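Local coordinates for protein beta-1,3-glucosyltransferase (Paecilomyces sp. J18, PDB 5JVV) that belongs to the fungal carbohydrate-active enzymes of the glucosyltransferase kind and folds as a sandwich of two curved, mainly antiparallel beta sheets, at residues 133-139 against 234-238; 83-89 against 293-297; 101-107 against 239-245. All coordinates share one frame; numbering follows the deposited sequence. Where two conformers were deposited one is given.

Contact 1: 133-139 against 234-238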
loop_
_atom_site.group_PDB
_atom_site.type_symbol
_atom_site.label_atom_id
_atom_site.label_comp_id
_atom_site.label_asym_id
_atom_site.label_seq_id
_atom_site.Cartn_x
_atom_site.Cartn_y
_atom_site.Cartn_z
ATOM N N LEU A 133 11.610 -0.787 -0.630
ATOM C CA LEU A 133 12.068 -1.536 0.536
ATOM C C LEU A 133 12.969 -0.647 1.380
ATOM O O LEU A 133 13.693 0.199 0.847
ATOM C CB LEU A 133 12.840 -2.795 0.131
ATOM C CG LEU A 133 12.061 -4.112 0.067
ATOM C CD1 LEU A 133 10.886 -4.047 -0.904
ATOM C CD2 LEU A 133 12.990 -5.271 -0.296
ATOM N N HIS A 134 12.903 -0.833 2.694
ATOM C CA HIS A 134 13.873 -0.254 3.611
ATOM C C HIS A 134 14.424 -1.419 4.403
ATOM O O HIS A 134 13.652 -2.212 4.944
ATOM C CB HIS A 134 13.204 0.736 4.576
ATOM C CG HIS A 134 12.539 1.897 3.901
ATOM N ND1 HIS A 134 13.220 3.041 3.547
ATOM C CD2 HIS A 134 11.252 2.096 3.534
ATOM C CE1 HIS A 134 12.381 3.893 2.987
ATOM N NE2 HIS A 134 11.181 3.344 2.965
ATOM N N THR A 135 15.747 -1.537 4.467
ATOM C CA THR A 135 16.372 -2.661 5.157
ATOM C C THR A 135 17.308 -2.171 6.250
ATOM O O THR A 135 17.818 -1.054 6.169
ATOM C CB THR A 135 17.186 -3.551 4.186
ATOM O OG1 THR A 135 18.208 -2.770 3.544
ATOM C CG2 THR A 135 16.291 -4.169 3.118
ATOM N N LYS A 136 17.558 -3.010 7.257
ATOM C CA LYS A 136 18.584 -2.674 8.262
ATOM C C LYS A 136 19.991 -2.811 7.683
ATOM O O LYS A 136 20.856 -1.957 7.915
ATOM C CB LYS A 136 18.450 -3.558 9.511
ATOM C CG LYS A 136 17.189 -3.328 10.338
ATOM C CD LYS A 136 16.935 -4.480 11.329
ATOM C CE LYS A 136 17.700 -4.296 12.631
ATOM N NZ LYS A 136 17.493 -5.406 13.616
ATOM N N GLY A 137 20.224 -3.881 6.926
ATOM C CA GLY A 137 21.544 -4.154 6.384
ATOM C C GLY A 137 21.855 -3.431 5.090
ATOM O O GLY A 137 20.962 -2.901 4.432
ATOM N N ASN A 138 23.135 -3.408 4.725
ATOM C CA ASN A 138 23.558 -2.879 3.431
ATOM C C ASN A 138 23.036 -3.756 2.303
ATOM O O ASN A 138 23.410 -4.925 2.186
ATOM C CB ASN A 138 25.088 -2.835 3.344
ATOM C CG ASN A 138 25.724 -2.078 4.494
ATOM O OD1 ASN A 138 26.707 -2.533 5.083
ATOM N ND2 ASN A 138 25.164 -0.919 4.827
ATOM N N CYS A 139 22.162 -3.184 1.478
ATOM C CA CYS A 139 21.523 -3.918 0.393
ATOM C C CYS A 139 21.393 -2.995 -0.801
ATOM O O CYS A 139 20.690 -1.982 -0.723
ATOM C CB CYS A 139 20.110 -4.356 0.810
ATOM S SG CYS A 139 20.007 -5.584 2.123
ATOM N N LYS A 234 16.269 -12.102 3.881
ATOM C CA LYS A 234 16.741 -12.386 5.233
ATOM C C LYS A 234 16.776 -11.115 6.075
ATOM O O LYS A 234 17.050 -11.153 7.277
ATOM C CB LYS A 234 18.132 -13.028 5.210
ATOM C CG LYS A 234 18.179 -14.465 4.732
ATOM C CD LYS A 234 19.578 -15.035 4.982
ATOM C CE LYS A 234 19.760 -16.406 4.366
ATOM N NZ LYS A 234 21.056 -17.014 4.806
ATOM N N GLU A 235 16.488 -9.985 5.438
ATOM C CA GLU A 235 16.411 -8.708 6.142
ATOM C C GLU A 235 15.140 -8.532 6.954
ATOM O O GLU A 235 15.017 -7.578 7.730
ATOM C CB GLU A 235 16.517 -7.550 5.149
ATOM C CG GLU A 235 17.875 -7.426 4.495
ATOM C CD GLU A 235 18.980 -7.037 5.473
ATOM O OE1 GLU A 235 20.116 -7.531 5.302
ATOM O OE2 GLU A 235 18.717 -6.239 6.401
ATOM N N PHE A 236 14.193 -9.443 6.770
ATOM C CA PHE A 236 12.884 -9.304 7.387
ATOM C C PHE A 236 12.505 -10.503 8.235
ATOM O O PHE A 236 12.624 -11.654 7.801
ATOM C CB PHE A 236 11.823 -9.051 6.304
ATOM C CG PHE A 236 12.119 -7.848 5.462
ATOM C CD1 PHE A 236 11.854 -6.578 5.943
ATOM C CD2 PHE A 236 12.704 -7.980 4.210
ATOM C CE1 PHE A 236 12.163 -5.449 5.185
ATOM C CE2 PHE A 236 13.002 -6.855 3.439
ATOM C CZ PHE A 236 12.730 -5.594 3.932
ATOM N N LYS A 237 12.066 -10.228 9.450
ATOM C CA LYS A 237 11.410 -11.193 10.277
ATOM C C LYS A 237 9.957 -11.403 9.836
ATOM O O LYS A 237 9.542 -10.713 9.007
ATOM C CB LYS A 237 11.482 -10.738 11.683
ATOM C CG LYS A 237 12.910 -10.812 12.056
ATOM C CD LYS A 237 13.164 -10.286 13.384
ATOM C CE LYS A 237 14.576 -10.609 13.750
ATOM N NZ LYS A 237 14.481 -10.108 15.076
ATOM N N PRO A 238 9.231 -12.340 10.404
ATOM C CA PRO A 238 7.834 -12.477 9.967
ATOM C C PRO A 238 7.110 -11.121 10.031
ATOM O O PRO A 238 7.327 -10.352 10.975
ATOM C CB PRO A 238 7.253 -13.476 10.974
ATOM C CG PRO A 238 8.439 -14.325 11.369
ATOM C CD PRO A 238 9.599 -13.365 11.405
HETATM O O HOH W 1 15.478 -4.798 7.610
HETATM O O HOH W 2 22.709 -6.677 4.577
#
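The carboxylate of Glu235 is gripped by the turn that follows strand 130-134. Gly137 N donates to Glu235 OE2 at 2.8 Å, with an N-H...O angle of 154°, and the N-H comes down from above the carboxylate plane, 41° out of it. The other oxygen, Glu235 OE1, accepts a hydrogen bond from a water that also donates to Asn138 O, while a second water accepts from Lys136 N and donates to Glu235 O. One glutamate thus holds three successive residues of the turn, directly or through water. The turn has its own brace, Thr135 OG1 donating to Gly137 O at 2.9 Å in the carbonyl plane. A bend in the glutamate chain at chi2 (-67°) curls the carboxylate back toward Gly137 and leaves the aliphatic part against its neighbours. Glu235 CG lies 3.7 Å from Cys139 SG and also touches Thr135 CG2, the threonine crossing the glutamate at about a right angle. Phe236 reaches deeper. Its ring edge meets His134 O, 3.6 Å from Phe236 CE1 and near the ring plane, whereas Thr135 CG2 and Leu133 CD2 approach the ring obliquely. Glu235 CB rests over one face of the same ring. Glu235 remains partly exposed, whereas Phe236 is buried. Phe236 and Leu133 both pack on Ile117 of strand 116-121 and Ile195 of strand 195-201, so the contact bridges strands of the two sheets. Cys139 is tied by a disulfide to Cys230, just ahead of 234-238, and the loop 234-238 then runs directly into strand 240-247.

Contact 2: 83-89 against 293-297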
loop_
_atom_site.group_PDB
_atom_site.type_symbol
_atom_site.label_atom_id
_atom_site.label_comp_id
_atom_site.label_asym_id
_atom_site.label_seq_id
_atom_site.Cartn_x
_atom_site.Cartn_y
_atom_site.Cartn_z
ATOM N N HIS A 83 8.226 -15.499 4.415
ATOM C CA HIS A 83 8.502 -16.012 3.070
ATOM C C HIS A 83 7.212 -16.488 2.398
ATOM O O HIS A 83 6.121 -16.326 2.950
ATOM C CB HIS A 83 9.559 -17.121 3.092
ATOM C CG HIS A 83 10.917 -16.661 3.536
ATOM N ND1 HIS A 83 11.115 -15.868 4.646
ATOM C CD2 HIS A 83 12.146 -16.904 3.022
ATOM C CE1 HIS A 83 12.409 -15.630 4.790
ATOM N NE2 HIS A 83 13.055 -16.245 3.819
ATOM N N GLY A 84 7.327 -17.045 1.198
ATOM C CA GLY A 84 6.173 -17.574 0.489
ATOM C C GLY A 84 5.603 -16.603 -0.529
ATOM O O GLY A 84 6.311 -15.724 -1.031
ATOM N N LEU A 85 4.316 -16.757 -0.834
ATOM C CA LEU A 85 3.647 -15.867 -1.777
ATOM C C LEU A 85 2.506 -15.130 -1.110
ATOM O O LEU A 85 1.801 -15.692 -0.269
ATOM C CB LEU A 85 3.055 -16.650 -2.945
ATOM C CG LEU A 85 3.909 -17.519 -3.842
ATOM C CD1 LEU A 85 3.016 -18.052 -4.954
ATOM C CD2 LEU A 85 5.058 -16.712 -4.417
ATOM N N VAL A 86 2.314 -13.876 -1.500
ATOM C CA VAL A 86 1.141 -13.112 -1.106
ATOM C C VAL A 86 0.440 -12.650 -2.380
ATOM O O VAL A 86 1.069 -12.063 -3.259
ATOM C CB VAL A 86 1.524 -11.897 -0.257
ATOM C CG1 VAL A 86 0.294 -11.038 0.034
ATOM C CG2 VAL A 86 2.184 -12.345 1.037
ATOM N N ILE A 87 -0.857 -12.930 -2.487
ATOM C CA ILE A 87 -1.633 -12.535 -3.657
ATOM C C ILE A 87 -2.802 -11.683 -3.208
ATOM O O ILE A 87 -3.664 -12.155 -2.471
ATOM C CB ILE A 87 -2.202 -13.766 -4.392
ATOM C CG1 ILE A 87 -1.084 -14.769 -4.699
ATOM C CG2 ILE A 87 -2.955 -13.339 -5.659
ATOM C CD1 ILE A 87 -0.258 -14.415 -5.912
ATOM N N ALA A 88 -2.831 -10.424 -3.631
ATOM C CA ALA A 88 -3.942 -9.544 -3.291
ATOM C C ALA A 88 -4.698 -9.138 -4.544
ATOM O O ALA A 88 -4.131 -8.483 -5.423
ATOM C CB ALA A 88 -3.440 -8.316 -2.567
ATOM N N ASP A 89 -5.969 -9.533 -4.632
ATOM C CA ASP A 89 -6.815 -9.092 -5.730
ATOM C C ASP A 89 -7.567 -7.850 -5.267
ATOM O O ASP A 89 -8.419 -7.920 -4.380
ATOM C CB ASP A 89 -7.760 -10.223 -6.177
ATOM C CG ASP A 89 -8.648 -9.827 -7.342
ATOM O OD1 ASP A 89 -9.103 -8.671 -7.391
ATOM O OD2 ASP A 89 -8.926 -10.696 -8.206
ATOM N N TYR A 293 -9.897 -10.225 -2.584
ATOM C CA TYR A 293 -9.384 -11.254 -1.688
ATOM C C TYR A 293 -7.920 -11.085 -1.388
ATOM O O TYR A 293 -7.201 -10.380 -2.099
ATOM C CB TYR A 293 -9.623 -12.662 -2.247
ATOM C CG TYR A 293 -8.878 -13.022 -3.521
ATOM C CD1 TYR A 293 -7.527 -13.386 -3.500
ATOM C CD2 TYR A 293 -9.543 -13.049 -4.742
ATOM C CE1 TYR A 293 -6.863 -13.749 -4.674
ATOM C CE2 TYR A 293 -8.891 -13.413 -5.909
ATOM C CZ TYR A 293 -7.555 -13.757 -5.872
ATOM O OH TYR A 293 -6.911 -14.118 -7.040
ATOM N N LEU A 294 -7.494 -11.750 -0.320
ATOM C CA LEU A 294 -6.083 -11.845 0.023
ATOM C C LEU A 294 -5.770 -13.315 0.259
ATOM O O LEU A 294 -6.380 -13.955 1.123
ATOM C CB LEU A 294 -5.773 -11.016 1.273
ATOM C CG LEU A 294 -4.354 -11.122 1.837
ATOM C CD1 LEU A 294 -3.334 -10.719 0.789
ATOM C CD2 LEU A 294 -4.218 -10.263 3.089
ATOM N N LYS A 295 -4.846 -13.860 -0.522
ATOM C CA LYS A 295 -4.450 -15.257 -0.365
ATOM C C LYS A 295 -2.952 -15.367 -0.125
ATOM O O LYS A 295 -2.158 -14.682 -0.778
ATOM C CB LYS A 295 -4.883 -16.088 -1.581
ATOM C CG LYS A 295 -6.404 -16.183 -1.688
ATOM C CD LYS A 295 -6.903 -16.877 -2.947
ATOM C CE LYS A 295 -8.424 -16.769 -3.000
ATOM N NZ LYS A 295 -9.020 -17.469 -4.169
ATOM N N THR A 296 -2.559 -16.212 0.829
ATOM C CA THR A 296 -1.144 -16.425 1.115
ATOM C C THR A 296 -0.786 -17.885 0.876
ATOM O O THR A 296 -1.641 -18.773 1.002
ATOM C CB THR A 296 -0.800 -16.036 2.559
ATOM O OG1 THR A 296 -1.587 -16.831 3.454
ATOM C CG2 THR A 296 -1.100 -14.568 2.807
ATOM N N TYR A 297 0.469 -18.130 0.510
ATOM C CA TYR A 297 0.936 -19.474 0.190
ATOM C C TYR A 297 2.304 -19.694 0.814
ATOM O O TYR A 297 3.072 -18.749 1.009
ATOM C CB TYR A 297 1.058 -19.666 -1.328
ATOM C CG TYR A 297 -0.229 -19.498 -2.098
ATOM C CD1 TYR A 297 -0.960 -20.606 -2.511
ATOM C CD2 TYR A 297 -0.700 -18.235 -2.432
ATOM C CE1 TYR A 297 -2.134 -20.454 -3.219
ATOM C CE2 TYR A 297 -1.871 -18.074 -3.136
ATOM C CZ TYR A 297 -2.581 -19.186 -3.530
ATOM O OH TYR A 297 -3.751 -19.015 -4.236
HETATM O O HOH W 3 3.446 -16.838 2.988
HETATM O O HOH W 4 -7.670 -12.903 -9.120
#
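Strands 84-89 and 293-297 run antiparallel, their axes 4.7 Å apart at 170°, with paired backbone bonds at Leu85-Tyr297, Ile87-Lys295 and Asp89-Tyr293. Beyond the Leu85-Tyr297 pair, a water donates to both His83 O and Tyr297 O. On the face that carries Leu85, Ile87 and Asp89, the Tyr293 ring is clasped from both sides: Asp89 CB lies over one face in a CH-pi contact, 3.5 Å from the ring centroid, and Lys295 CE covers the opposite face. With its CG set between backbone N and carbonyl carbon (chi1 66°), Tyr293 leans over to its partner strand. A water donating to Asp89 OD2 also bonds Tyr293 OH. Further along, Ile87 CG1 meets Tyr297 CE2 at 3.7 Å, crossing the tyrosine obliquely. On the face carrying Val86 and Ala88, Leu294 CD1 fits against Val86 CG1 at 3.7 Å and Ala88 CB at 4.1 Å. Asp89 OD1 forms a salt bridge with Arg202 and accepts from Asn292, and Lys295 NZ bridges to Asp212. One face thus combines aromatic packing with compensated charge, which would probably keep the buried Asp89 ionised, while the other turns mostly aliphatic groups to the sandwich interior.

Contact 3: 101-107 against 239-245; sequences WPAFWTV and QKLVFDT
Trp105 and Asp244 both set CG between backbone N and carbonyl carbon (chi1 62° and 75°), which swings indole and carboxylate together on one face of the sheet. There Trp105 NE1 donates to Asp244 OD1 at 2.9 Å, reaching the oxygen on its anti side and somewhat out of the carboxylate plane. The other oxygen, Asp244 OD2, accepts from a water at 2.6 Å that donates also to Trp101 O. Val242, paired with Trp105, sets its CB over the five-membered ring of the indole, a CH-pi contact of 3.8 Å to the centroid, and Val242 CG2 touches Val107 CG1 at 3.9 Å. On the reverse face the rings of Phe104 and Phe243 point the same way and form an offset stack, centroids 4.3 Å apart and planes only 4° from parallel. Val242 O meets the edge of the Phe104 ring in its plane. Beside the stack, Leu241 CD2 packs on Thr106 CG2 at 3.6 Å. Thr106 OG1 donates to Gln239 OE1 at 2.9 Å, in the amide plane and on a lone pair, while the amide nitrogen of Gln239 is held by Lys237 O. Backbone bonds in both directions at Ala103-Asp244, Trp105-Val242 and Val107-Lys240 join the two antiparallel strands. This pair lies inside the mixed sheet: strand 116-121 flanks 101-107, and strand 70-77 flanks 239-245, sending Arg74 against Trp105 and Asp244. Strand 289-297 of the other sheet covers the phenylalanine face, with Trp289 meeting Phe243 edge-to-face and Ile291 packing on Phe243.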
loop_
_atom_site.group_PDB
_atom_site.type_symbol
_atom_site.label_atom_id
_atom_site.label_comp_id
_atom_site.label_asym_id
_atom_site.label_seq_id
_atom_site.Cartn_x
_atom_site.Cartn_y
_atom_site.Cartn_z
ATOM N N TRP A 101 -2.575 9.399 0.954
ATOM C CA TRP A 101 -1.359 8.595 1.101
ATOM C C TRP A 101 -1.749 7.164 1.463
ATOM O O TRP A 101 -1.705 6.766 2.630
ATOM C CB TRP A 101 -0.441 9.228 2.157
ATOM C CG TRP A 101 0.873 8.517 2.389
ATOM C CD1 TRP A 101 1.355 7.407 1.731
ATOM C CD2 TRP A 101 1.866 8.873 3.353
ATOM N NE1 TRP A 101 2.584 7.061 2.243
ATOM C CE2 TRP A 101 2.918 7.946 3.236
ATOM C CE3 TRP A 101 1.967 9.892 4.303
ATOM C CZ2 TRP A 101 4.058 8.002 4.044
ATOM C CZ3 TRP A 101 3.095 9.947 5.110
ATOM C CH2 TRP A 101 4.132 9.013 4.968
ATOM N N PRO A 102 -2.146 6.381 0.455
ATOM C CA PRO A 102 -2.510 4.979 0.656
ATOM C C PRO A 102 -1.282 4.073 0.663
ATOM O O PRO A 102 -0.251 4.395 0.047
ATOM C CB PRO A 102 -3.347 4.676 -0.584
ATOM C CG PRO A 102 -2.672 5.492 -1.663
ATOM C CD PRO A 102 -2.267 6.782 -0.961
ATOM N N ALA A 103 -1.394 2.935 1.341
ATOM C CA ALA A 103 -0.305 1.957 1.326
ATOM C C ALA A 103 -0.780 0.548 1.605
ATOM O O ALA A 103 -1.623 0.324 2.471
ATOM C CB ALA A 103 0.775 2.353 2.327
ATOM N N PHE A 104 -0.243 -0.385 0.823
ATOM C CA PHE A 104 -0.317 -1.813 1.105
ATOM C C PHE A 104 1.127 -2.215 1.356
ATOM O O PHE A 104 1.977 -2.099 0.473
ATOM C CB PHE A 104 -0.907 -2.576 -0.092
ATOM C CG PHE A 104 -0.848 -4.081 0.040
ATOM C CD1 PHE A 104 -1.046 -4.708 1.274
ATOM C CD2 PHE A 104 -0.645 -4.878 -1.089
ATOM C CE1 PHE A 104 -1.012 -6.101 1.379
ATOM C CE2 PHE A 104 -0.592 -6.275 -0.993
ATOM C CZ PHE A 104 -0.785 -6.884 0.249
ATOM N N TRP A 105 1.427 -2.648 2.573
ATOM C CA TRP A 105 2.817 -2.810 2.966
ATOM C C TRP A 105 2.965 -3.828 4.090
ATOM O O TRP A 105 1.974 -4.383 4.557
ATOM C CB TRP A 105 3.420 -1.446 3.338
ATOM C CG TRP A 105 2.770 -0.744 4.499
ATOM C CD1 TRP A 105 1.488 -0.266 4.575
ATOM C CD2 TRP A 105 3.401 -0.411 5.740
ATOM N NE1 TRP A 105 1.291 0.348 5.799
ATOM C CE2 TRP A 105 2.448 0.263 6.530
ATOM C CE3 TRP A 105 4.687 -0.611 6.257
ATOM C CZ2 TRP A 105 2.739 0.734 7.819
ATOM C CZ3 TRP A 105 4.971 -0.150 7.535
ATOM C CH2 TRP A 105 4.003 0.512 8.300
ATOM N N THR A 106 4.204 -4.098 4.494
ATOM C CA THR A 106 4.458 -5.074 5.551
ATOM C C THR A 106 5.373 -4.478 6.603
ATOM O O THR A 106 6.254 -3.681 6.290
ATOM C CB THR A 106 5.074 -6.400 5.009
ATOM O OG1 THR A 106 6.492 -6.255 4.843
ATOM C CG2 THR A 106 4.425 -6.824 3.680
ATOM N N VAL A 107 5.156 -4.861 7.852
ATOM C CA VAL A 107 5.956 -4.306 8.935
ATOM C C VAL A 107 6.163 -5.328 10.050
ATOM O O VAL A 107 5.317 -6.194 10.280
ATOM C CB VAL A 107 5.292 -3.026 9.483
ATOM C CG1 VAL A 107 4.047 -3.355 10.282
ATOM C CG2 VAL A 107 6.278 -2.204 10.309
ATOM N N GLN A 239 6.301 -10.819 9.010
ATOM C CA GLN A 239 5.746 -9.476 8.827
ATOM C C GLN A 239 4.238 -9.494 8.965
ATOM O O GLN A 239 3.597 -10.459 8.576
ATOM C CB GLN A 239 6.059 -8.965 7.412
ATOM C CG GLN A 239 7.541 -8.840 7.088
ATOM C CD GLN A 239 8.163 -7.629 7.733
ATOM O OE1 GLN A 239 7.908 -6.494 7.325
ATOM N NE2 GLN A 239 8.983 -7.856 8.763
ATOM N N LYS A 240 3.678 -8.415 9.489
ATOM C CA LYS A 240 2.240 -8.190 9.396
ATOM C C LYS A 240 1.952 -7.489 8.079
ATOM O O LYS A 240 2.717 -6.611 7.672
ATOM C CB LYS A 240 1.773 -7.293 10.535
ATOM C CG LYS A 240 1.858 -7.937 11.903
ATOM C CD LYS A 240 1.412 -6.965 12.979
ATOM C CE LYS A 240 2.329 -5.751 13.041
ATOM N NZ LYS A 240 2.217 -5.029 14.351
ATOM N N LEU A 241 0.856 -7.869 7.429
ATOM C CA LEU A 241 0.370 -7.158 6.246
ATOM C C LEU A 241 -0.504 -5.987 6.680
ATOM O O LEU A 241 -1.312 -6.117 7.605
ATOM C CB LEU A 241 -0.437 -8.099 5.354
ATOM C CG LEU A 241 0.328 -9.303 4.799
ATOM C CD1 LEU A 241 -0.592 -10.252 4.035
ATOM C CD2 LEU A 241 1.448 -8.825 3.906
ATOM N N VAL A 242 -0.352 -4.849 6.007
ATOM C CA VAL A 242 -1.056 -3.632 6.401
ATOM C C VAL A 242 -1.693 -2.956 5.197
ATOM O O VAL A 242 -1.057 -2.799 4.153
ATOM C CB VAL A 242 -0.100 -2.609 7.066
ATOM C CG1 VAL A 242 -0.880 -1.391 7.573
ATOM C CG2 VAL A 242 0.686 -3.252 8.212
ATOM N N PHE A 243 -2.960 -2.576 5.345
ATOM C CA PHE A 243 -3.616 -1.698 4.388
ATOM C C PHE A 243 -3.983 -0.447 5.156
ATOM O O PHE A 243 -4.591 -0.529 6.223
ATOM C CB PHE A 243 -4.920 -2.295 3.832
ATOM C CG PHE A 243 -4.734 -3.422 2.850
ATOM C CD1 PHE A 243 -4.625 -3.170 1.483
ATOM C CD2 PHE A 243 -4.698 -4.746 3.286
ATOM C CE1 PHE A 243 -4.469 -4.213 0.575
ATOM C CE2 PHE A 243 -4.545 -5.791 2.385
ATOM C CZ PHE A 243 -4.426 -5.524 1.026
ATOM N N ASP A 244 -3.634 0.718 4.626
ATOM C CA ASP A 244 -4.081 1.946 5.261
ATOM C C ASP A 244 -4.249 3.053 4.239
ATOM O O ASP A 244 -3.802 2.926 3.094
ATOM C CB ASP A 244 -3.132 2.361 6.405
ATOM C CG ASP A 244 -1.822 2.939 5.909
ATOM O OD1 ASP A 244 -0.749 2.406 6.275
ATOM O OD2 ASP A 244 -1.852 3.948 5.172
ATOM N N THR A 245 -4.919 4.123 4.651
ATOM C CA THR A 245 -4.872 5.390 3.936
ATOM C C THR A 245 -4.689 6.478 4.984
ATOM O O THR A 245 -5.533 6.639 5.870
ATOM C CB THR A 245 -6.153 5.664 3.141
ATOM O OG1 THR A 245 -6.388 4.577 2.235
ATOM C CG2 THR A 245 -6.033 6.966 2.342
HETATM O O HOH W 5 0.280 5.194 4.235
#

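Contact 3 lies deepest, its centre about 5 Å from that of the chain; contact 2 is also buried but farther out, at about 14 Å, and contact 1, at about 18 Å, is partly exposed. Contacts 2 and 3 are strand pairs in different sheets whose apolar faces meet in the sandwich: Leu294 CD2 touches Leu241 CD1 at 3.7 Å, and Ala88 CB meets Phe104 CE2 at 3.8 Å. Contact 1 joins the end of strand 130-134 and the turn after it to the loop 234-238, which continues directly into contact 3. Regular backbone pairing holds contacts 2 and 3; in contact 1 one direct bond from Gly137 N and two water bridges replace it.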